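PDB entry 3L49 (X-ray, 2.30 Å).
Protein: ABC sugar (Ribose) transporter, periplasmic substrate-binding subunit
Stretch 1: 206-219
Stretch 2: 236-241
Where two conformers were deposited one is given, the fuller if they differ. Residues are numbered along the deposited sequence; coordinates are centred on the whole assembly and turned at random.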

# COMPACT_ATOMS: atom_id res chain seq x y z
N ALA A 206 4.70 15.98 0.75
CA ALA A 206 5.02 16.51 2.09
C ALA A 206 6.47 16.96 2.18
O ALA A 206 6.76 18.02 2.73
N THR A 207 7.36 16.17 1.60
CA THR A 207 8.79 16.47 1.51
C THR A 207 9.04 17.74 0.70
O THR A 207 9.79 18.62 1.15
N GLN A 208 8.40 17.83 -0.47
CA GLN A 208 8.50 19.01 -1.34
C GLN A 208 8.09 20.30 -0.62
O GLN A 208 8.78 21.32 -0.74
N ALA A 209 6.99 20.23 0.15
CA ALA A 209 6.48 21.35 0.95
C ALA A 209 7.44 21.81 2.04
O ALA A 209 7.65 23.01 2.22
N LEU A 210 8.01 20.85 2.78
CA LEU A 210 8.98 21.15 3.85
C LEU A 210 10.23 21.79 3.29
O LEU A 210 10.79 22.72 3.89
N GLN A 211 10.67 21.27 2.15
CA GLN A 211 11.79 21.80 1.41
C GLN A 211 11.54 23.25 1.00
O GLN A 211 12.37 24.13 1.27
N ALA A 212 10.38 23.51 0.40
CA ALA A 212 9.97 24.87 0.03
C ALA A 212 9.83 25.81 1.25
O ALA A 212 9.98 27.03 1.11
N ALA A 213 9.55 25.24 2.42
CA ALA A 213 9.43 26.03 3.65
C ALA A 213 10.78 26.26 4.30
O ALA A 213 10.89 27.04 5.25
N GLY A 214 11.81 25.58 3.79
CA GLY A 214 13.17 25.67 4.32
C GLY A 214 13.38 24.95 5.64
O GLY A 214 14.38 25.21 6.33
N ARG A 215 12.46 24.06 5.99
CA ARG A 215 12.52 23.29 7.23
C ARG A 215 13.35 22.01 7.08
O ARG A 215 12.88 21.02 6.50
N THR A 216 14.57 22.04 7.61
CA THR A 216 15.48 20.88 7.63
C THR A 216 15.30 19.99 8.87
O THR A 216 15.96 18.96 8.99
N ASP A 217 14.39 20.39 9.76
CA ASP A 217 14.24 19.78 11.09
C ASP A 217 13.10 18.76 11.21
O ASP A 217 12.90 18.16 12.28
N ILE A 218 12.33 18.58 10.14
CA ILE A 218 11.23 17.62 10.14
C ILE A 218 11.55 16.54 9.11
O ILE A 218 12.09 16.84 8.05
N ARG A 219 11.24 15.29 9.44
CA ARG A 219 11.47 14.18 8.52
C ARG A 219 10.16 13.49 8.16
O ARG A 219 9.22 13.46 8.96
N PRO A 236 20.91 13.52 1.06
CA PRO A 236 21.14 14.10 2.39
C PRO A 236 20.61 15.53 2.61
O PRO A 236 20.57 15.99 3.75
N GLU A 237 20.21 16.21 1.53
CA GLU A 237 19.69 17.57 1.61
C GLU A 237 18.18 17.54 1.83
O GLU A 237 17.59 18.50 2.32
N SER A 238 17.57 16.42 1.45
CA SER A 238 16.12 16.25 1.49
C SER A 238 15.65 15.78 2.86
O SER A 238 16.29 14.93 3.48
N PRO A 239 14.52 16.33 3.34
CA PRO A 239 13.90 15.87 4.59
C PRO A 239 13.12 14.54 4.52
O PRO A 239 12.34 14.26 5.42
N ALA A 240 13.32 13.73 3.49
CA ALA A 240 12.71 12.40 3.47
C ALA A 240 13.52 11.48 4.38
O ALA A 240 14.72 11.31 4.18
N GLY A 241 12.85 10.89 5.38
CA GLY A 241 13.52 10.21 6.49
C GLY A 241 13.72 8.70 6.39
O GLY A 241 14.79 8.21 6.76

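No hydrogen bond links the two stretches, and their contact rests on van der Waals packing centred on Pro 239. Glu 237 (chi1 m) points away from stretch 1, and its approach is through the backbone: its O lies 3.6 Å from OE1 of Gln 211. Gln 211 (chi1 t) has a sideways CB, but its end comes nearer to stretch 2. Ser 238, in the t rotamer, sits with OG 3.4 Å from CG2 of Thr 207. Ser 238 OG accepts a hydrogen bond from Ala 240 N (3.2 Å), a bond that spans Pro 239; OG is also hydrogen-bonded elsewhere in the structure.

Pro 239 is the most extensively covered residue. Its ring, C-gamma endo, places CG 3.8 Å from Thr 207 CG2 and 4.0 Å from Leu 210 CB; both helical side chains are m and point toward stretch 2. Pro 239 CB meets Ile 218 O at 3.2 Å, while Pro 239 O receives a CA-H...O contact from Arg 219 CA, also 3.2 Å. With chi1 and chi2 m and chi3 t, Arg 219 has NH1 3.7 Å from Pro 239 CB, and a weak hydrogen bond joins NH1 to Thr 216 O (2.8 Å). Ala 240 points away overall, yet its CB remains 4.1 Å from Thr 207 CG2. At Gly 241, CA approaches Arg 219 CB to 4.1 Å; a CB there would be tight against that atom.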

# COMPACT_ATOMS: atom_id res chain seq x y z
CB ALA A 206 4.70 15.47 3.17
CB THR A 207 9.56 15.29 0.91
OG1 THR A 207 9.18 14.09 1.58
CG2 THR A 207 11.07 15.48 1.03
CB GLN A 208 7.66 18.81 -2.60
CG GLN A 208 8.31 17.92 -3.66
CD GLN A 208 7.33 17.45 -4.72
OE1 GLN A 208 7.69 16.69 -5.63
NE2 GLN A 208 6.07 17.88 -4.61
CB ALA A 209 5.12 20.99 1.56
CB LEU A 210 9.38 19.86 4.60
CG LEU A 210 8.36 19.14 5.47
CD1 LEU A 210 8.95 17.82 5.96
CD2 LEU A 210 7.90 20.01 6.65
CB GLN A 211 12.04 20.93 0.18
CG GLN A 211 13.46 20.90 -0.27
CD GLN A 211 13.97 19.49 -0.47
OE1 GLN A 211 15.15 19.22 -0.24
NE2 GLN A 211 13.09 18.58 -0.91
CB ALA A 212 8.68 24.83 -0.78
CB ALA A 213 8.48 25.36 4.62
CB ARG A 215 11.11 22.92 7.71
CG ARG A 215 10.15 24.08 7.89
CD ARG A 215 10.36 24.80 9.21
NE ARG A 215 9.07 25.06 9.84
CZ ARG A 215 8.64 24.46 10.95
NH1 ARG A 215 7.44 24.77 11.43
NH2 ARG A 215 9.40 23.57 11.57
CB THR A 216 16.98 21.31 7.57
OG1 THR A 216 17.23 22.31 8.57
CG2 THR A 216 17.35 21.87 6.19
CB ASP A 217 14.09 20.86 12.16
CG ASP A 217 12.91 21.79 11.90
OD1 ASP A 217 12.96 22.55 10.90
OD2 ASP A 217 11.94 21.76 12.68
CB ILE A 218 9.88 18.31 9.82
CG1 ILE A 218 9.60 19.42 10.84
CG2 ILE A 218 8.72 17.29 9.76
CD1 ILE A 218 8.47 20.35 10.46
CB ARG A 219 12.49 13.19 9.09
CG ARG A 219 13.91 13.75 9.26
CD ARG A 219 14.64 13.93 7.92
NE ARG A 219 16.03 14.35 8.09
CZ ARG A 219 16.48 15.59 7.91
NH1 ARG A 219 15.65 16.57 7.54
NH2 ARG A 219 17.76 15.86 8.09
CB PRO A 236 22.67 14.08 2.53
CG PRO A 236 23.17 14.08 1.13
CD PRO A 236 22.18 13.29 0.34
CB GLU A 237 19.98 18.35 0.32
CG GLU A 237 21.40 18.21 -0.24
CD GLU A 237 22.44 19.03 0.52
OE1 GLU A 237 22.06 19.94 1.30
OE2 GLU A 237 23.65 18.76 0.33
CB SER A 238 15.69 15.26 0.41
OG SER A 238 14.38 14.77 0.64
CB PRO A 239 12.97 17.03 4.96
CG PRO A 239 12.61 17.66 3.68
CD PRO A 239 13.80 17.48 2.76
CB ALA A 240 12.63 11.86 2.07